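Local coordinates for protein N2152 (Neocallimastix frontalis, PDB 5U22) that probably hydrolyses rare arabinosyl linkages in plant cell-wall glycans as a family 39 glycoside hydrolase of an anaerobic rumen fungus, at residues A262-Y271 with P321-A332. Sequence-based numbering, arbitrary orientation.
Sequences ARFIGRFERY and PPNENSKLIDGA
R267 reaches from the helix into the loop 321-329. Beyond CB, CG is the first atom to touch, 3.3 Å from D330 OD2. CD lies 3.7 Å from both D330 OD2 and E324 O. The chain runs extended from CG to NE (chi3 -159°), which carries the guanidinium into the loop. NE donates to the anti lone pair of D330 OD2 at 3.0 Å, in a salt bridge. At the tip, NH1 and NH2 both donate to S326 O, at 2.9 Å for NH1. E324 O sits over one face of the guanidinium, and R263 CB lies over the opposite face, toward its rim. With an alanine here, S326 O would probably lose both its arginine donors and D330 OD2 one of its two.

R270 meets D330 end-on and nearly coplanar. NH2 binds OD1 at 2.8 Å and NH1 binds OD2, both on syn lone pairs. D330 OD2 thus takes two arginines. R270 NH1 also reaches E324 OE1 from above the carboxylate plane. E324 OE2 accepts a very short bond from Y271 OH, and S222 binds OE1. R263 NH1 donates to K327 O at 2.8 Å, while D249 pairs with its NH2. G266 CA lies 3.1 Å from G331 O. The network of R267, R270, E324 and D330 joins helix 258-270 of the TIM barrel to the beta-sandwich, the two-domain build of family 39 glycoside hydrolases.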
loop_
_atom_site.group_PDB
_atom_site.type_symbol
_atom_site.label_atom_id
_atom_site.label_comp_id
_atom_site.label_asym_id
_atom_site.label_seq_id
_atom_site.Cartn_x
_atom_site.Cartn_y
_atom_site.Cartn_z
ATOM N N ALA A 262 -0.657 -9.809 4.029
ATOM C CA ALA A 262 -1.230 -9.557 5.348
ATOM C C ALA A 262 -0.255 -8.824 6.260
ATOM O O ALA A 262 -0.668 -8.010 7.090
ATOM C CB ALA A 262 -1.645 -10.874 6.000
ATOM N N ARG A 263 1.040 -9.104 6.127
ATOM C CA ARG A 263 2.019 -8.500 7.024
ATOM C C ARG A 263 2.244 -7.033 6.696
ATOM O O ARG A 263 2.386 -6.205 7.602
ATOM C CB ARG A 263 3.336 -9.267 6.950
ATOM C CG ARG A 263 3.202 -10.762 7.171
ATOM C CD ARG A 263 4.486 -11.493 6.707
ATOM N NE ARG A 263 4.811 -11.248 5.298
ATOM C CZ ARG A 263 5.923 -11.675 4.715
ATOM N NH1 ARG A 263 6.808 -12.372 5.426
ATOM N NH2 ARG A 263 6.151 -11.407 3.425
ATOM N N PHE A 264 2.299 -6.692 5.407
ATOM C CA PHE A 264 2.422 -5.286 5.023
ATOM C C PHE A 264 1.192 -4.505 5.454
ATOM O O PHE A 264 1.288 -3.396 5.997
ATOM C CB PHE A 264 2.609 -5.167 3.511
ATOM C CG PHE A 264 3.960 -5.635 3.012
ATOM C CD1 PHE A 264 5.057 -4.788 3.046
ATOM C CD2 PHE A 264 4.124 -6.912 2.499
ATOM C CE1 PHE A 264 6.294 -5.198 2.586
ATOM C CE2 PHE A 264 5.369 -7.341 2.031
ATOM C CZ PHE A 264 6.456 -6.483 2.076
ATOM N N ILE A 265 0.017 -5.075 5.207
ATOM C CA ILE A 265 -1.221 -4.433 5.624
ATOM C C ILE A 265 -1.215 -4.202 7.130
ATOM O O ILE A 265 -1.465 -3.088 7.606
ATOM C CB ILE A 265 -2.427 -5.279 5.181
ATOM C CG1 ILE A 265 -2.597 -5.211 3.660
ATOM C CG2 ILE A 265 -3.688 -4.836 5.910
ATOM C CD1 ILE A 265 -3.525 -6.278 3.088
ATOM N N GLY A 266 -0.922 -5.246 7.904
ATOM C CA GLY A 266 -0.917 -5.091 9.350
ATOM C C GLY A 266 0.044 -4.016 9.824
ATOM O O GLY A 266 -0.309 -3.179 10.661
ATOM N N ARG A 267 1.259 -3.999 9.268
ATOM C CA ARG A 267 2.270 -3.071 9.765
ATOM C C ARG A 267 2.025 -1.654 9.265
ATOM O O ARG A 267 2.174 -0.699 10.032
ATOM C CB ARG A 267 3.669 -3.584 9.393
ATOM C CG ARG A 267 4.014 -4.869 10.143
ATOM C CD ARG A 267 5.161 -5.664 9.530
ATOM N NE ARG A 267 5.109 -7.057 9.977
ATOM C CZ ARG A 267 6.052 -7.964 9.741
ATOM N NH1 ARG A 267 7.148 -7.628 9.064
ATOM N NH2 ARG A 267 5.895 -9.212 10.182
ATOM N N PHE A 268 1.613 -1.493 8.002
ATOM C CA PHE A 268 1.211 -0.169 7.523
ATOM C C PHE A 268 0.098 0.412 8.384
ATOM O O PHE A 268 0.125 1.599 8.734
ATOM C CB PHE A 268 0.749 -0.231 6.062
ATOM C CG PHE A 268 1.853 -0.493 5.065
ATOM C CD1 PHE A 268 3.144 -0.777 5.480
ATOM C CD2 PHE A 268 1.582 -0.454 3.705
ATOM C CE1 PHE A 268 4.152 -1.034 4.556
ATOM C CE2 PHE A 268 2.586 -0.688 2.776
ATOM C CZ PHE A 268 3.880 -0.988 3.207
ATOM N N GLU A 269 -0.907 -0.403 8.716
ATOM C CA GLU A 269 -1.984 0.096 9.563
ATOM C C GLU A 269 -1.473 0.410 10.963
ATOM O O GLU A 269 -1.868 1.416 11.562
ATOM C CB GLU A 269 -3.125 -0.915 9.625
ATOM C CG GLU A 269 -3.867 -1.118 8.296
ATOM C CD GLU A 269 -4.813 0.031 7.943
ATOM O OE1 GLU A 269 -5.021 0.944 8.788
ATOM O OE2 GLU A 269 -5.341 0.010 6.811
ATOM N N ARG A 270 -0.577 -0.424 11.490
ATOM C CA ARG A 270 -0.060 -0.204 12.840
ATOM C C ARG A 270 0.645 1.142 12.957
ATOM O O ARG A 270 0.553 1.814 13.990
ATOM C CB ARG A 270 0.888 -1.342 13.217
ATOM C CG ARG A 270 1.531 -1.225 14.590
ATOM C CD ARG A 270 2.192 -2.561 14.991
ATOM N NE ARG A 270 1.254 -3.688 14.894
ATOM C CZ ARG A 270 1.433 -4.748 14.102
ATOM N NH1 ARG A 270 2.525 -4.863 13.347
ATOM N NH2 ARG A 270 0.519 -5.703 14.066
ATOM N N TYR A 271 1.341 1.560 11.906
ATOM C CA TYR A 271 2.109 2.798 11.933
ATOM C C TYR A 271 1.405 3.938 11.210
ATOM O O TYR A 271 2.014 4.990 10.977
ATOM C CB TYR A 271 3.511 2.550 11.367
ATOM C CG TYR A 271 4.350 1.754 12.346
ATOM C CD1 TYR A 271 5.042 2.394 13.363
ATOM C CD2 TYR A 271 4.397 0.363 12.290
ATOM C CE1 TYR A 271 5.798 1.673 14.282
ATOM C CE2 TYR A 271 5.138 -0.363 13.206
ATOM C CZ TYR A 271 5.836 0.297 14.195
ATOM O OH TYR A 271 6.569 -0.422 15.106
ATOM N N PRO A 321 1.317 -9.246 17.127
ATOM C CA PRO A 321 1.673 -10.472 16.412
ATOM C C PRO A 321 2.890 -11.127 17.043
ATOM O O PRO A 321 3.447 -10.604 18.018
ATOM C CB PRO A 321 1.991 -9.950 15.008
ATOM C CG PRO A 321 2.669 -8.633 15.303
ATOM C CD PRO A 321 2.022 -8.076 16.568
ATOM N N PRO A 322 3.332 -12.279 16.527
ATOM C CA PRO A 322 4.529 -12.913 17.122
ATOM C C PRO A 322 5.756 -12.012 17.148
ATOM O O PRO A 322 6.427 -11.924 18.188
ATOM C CB PRO A 322 4.722 -14.150 16.240
ATOM C CG PRO A 322 3.323 -14.525 15.852
ATOM C CD PRO A 322 2.643 -13.195 15.595
ATOM N N ASN A 323 6.061 -11.331 16.038
ATOM C CA ASN A 323 7.207 -10.429 15.963
ATOM C C ASN A 323 7.120 -9.591 14.694
ATOM O O ASN A 323 7.442 -10.083 13.606
ATOM C CB ASN A 323 8.526 -11.216 15.977
ATOM C CG ASN A 323 9.757 -10.309 15.899
ATOM O OD1 ASN A 323 9.650 -9.090 15.973
ATOM N ND2 ASN A 323 10.929 -10.912 15.761
ATOM N N GLU A 324 6.665 -8.342 14.812
ATOM C CA GLU A 324 6.507 -7.505 13.626
ATOM C C GLU A 324 7.838 -7.103 13.008
ATOM O O GLU A 324 7.849 -6.557 11.901
ATOM C CB GLU A 324 5.715 -6.242 13.955
ATOM C CG GLU A 324 6.492 -5.229 14.797
ATOM C CD GLU A 324 5.996 -3.811 14.574
ATOM O OE1 GLU A 324 5.189 -3.611 13.633
ATOM O OE2 GLU A 324 6.409 -2.903 15.334
ATOM N N ASN A 325 8.950 -7.337 13.694
ATOM C CA ASN A 325 10.274 -7.010 13.162
ATOM C C ASN A 325 10.946 -8.225 12.553
ATOM O O ASN A 325 12.140 -8.459 12.759
ATOM C CB ASN A 325 11.141 -6.409 14.262
ATOM C CG ASN A 325 10.519 -5.172 14.861
ATOM O OD1 ASN A 325 10.312 -4.180 14.169
ATOM N ND2 ASN A 325 10.187 -5.234 16.151
ATOM N N SER A 326 10.192 -9.008 11.789
ATOM C CA SER A 326 10.637 -10.282 11.240
ATOM C C SER A 326 9.705 -10.640 10.091
ATOM O O SER A 326 8.811 -9.868 9.741
ATOM C CB SER A 326 10.610 -11.380 12.303
ATOM O OG SER A 326 9.266 -11.791 12.506
ATOM N N LYS A 327 9.890 -11.831 9.525
ATOM C CA LYS A 327 9.013 -12.292 8.454
ATOM C C LYS A 327 7.681 -12.839 8.955
ATOM O O LYS A 327 6.838 -13.190 8.125
ATOM C CB LYS A 327 9.722 -13.366 7.626
ATOM C CG LYS A 327 10.986 -12.858 6.948
ATOM C CD LYS A 327 11.635 -13.924 6.086
ATOM C CE LYS A 327 12.655 -13.298 5.146
ATOM N NZ LYS A 327 13.727 -12.591 5.901
ATOM N N LEU A 328 7.453 -12.900 10.271
ATOM C CA LEU A 328 6.370 -13.731 10.778
ATOM C C LEU A 328 5.000 -13.099 10.547
ATOM O O LEU A 328 4.854 -11.882 10.384
ATOM C CB LEU A 328 6.546 -14.028 12.271
ATOM C CG LEU A 328 7.834 -14.801 12.591
ATOM C CD1 LEU A 328 7.941 -15.106 14.077
ATOM C CD2 LEU A 328 7.908 -16.063 11.762
ATOM N N ILE A 329 3.999 -13.985 10.520
ATOM C CA ILE A 329 2.568 -13.714 10.394
ATOM C C ILE A 329 2.132 -12.457 11.145
ATOM O O ILE A 329 2.558 -12.204 12.275
ATOM C CB ILE A 329 1.775 -14.949 10.865
ATOM C CG1 ILE A 329 0.261 -14.743 10.719
ATOM C CG2 ILE A 329 2.162 -15.324 12.317
ATOM C CD1 ILE A 329 -0.475 -16.047 10.747
ATOM N N ASP A 330 1.276 -11.662 10.512
ATOM C CA ASP A 330 0.824 -10.390 11.062
ATOM C C ASP A 330 -0.525 -10.087 10.422
ATOM O O ASP A 330 -0.982 -10.822 9.545
ATOM C CB ASP A 330 1.860 -9.300 10.781
ATOM C CG ASP A 330 1.777 -8.132 11.737
ATOM O OD1 ASP A 330 0.745 -7.950 12.420
ATOM O OD2 ASP A 330 2.769 -7.383 11.797
ATOM N N GLY A 331 -1.152 -8.991 10.828
ATOM C CA GLY A 331 -2.435 -8.673 10.222
ATOM C C GLY A 331 -3.068 -7.433 10.813
ATOM O O GLY A 331 -2.449 -6.695 11.580
ATOM N N ALA A 332 -4.328 -7.216 10.438
ATOM C CA ALA A 332 -5.036 -6.005 10.815
ATOM C C ALA A 332 -6.465 -6.347 11.201
ATOM O O ALA A 332 -7.047 -7.315 10.703
ATOM C CB ALA A 332 -5.043 -4.976 9.673
HETATM O O HOH W 1 -2.374 -3.974 12.476
HETATM O O HOH W 2 8.713 -5.127 9.797
#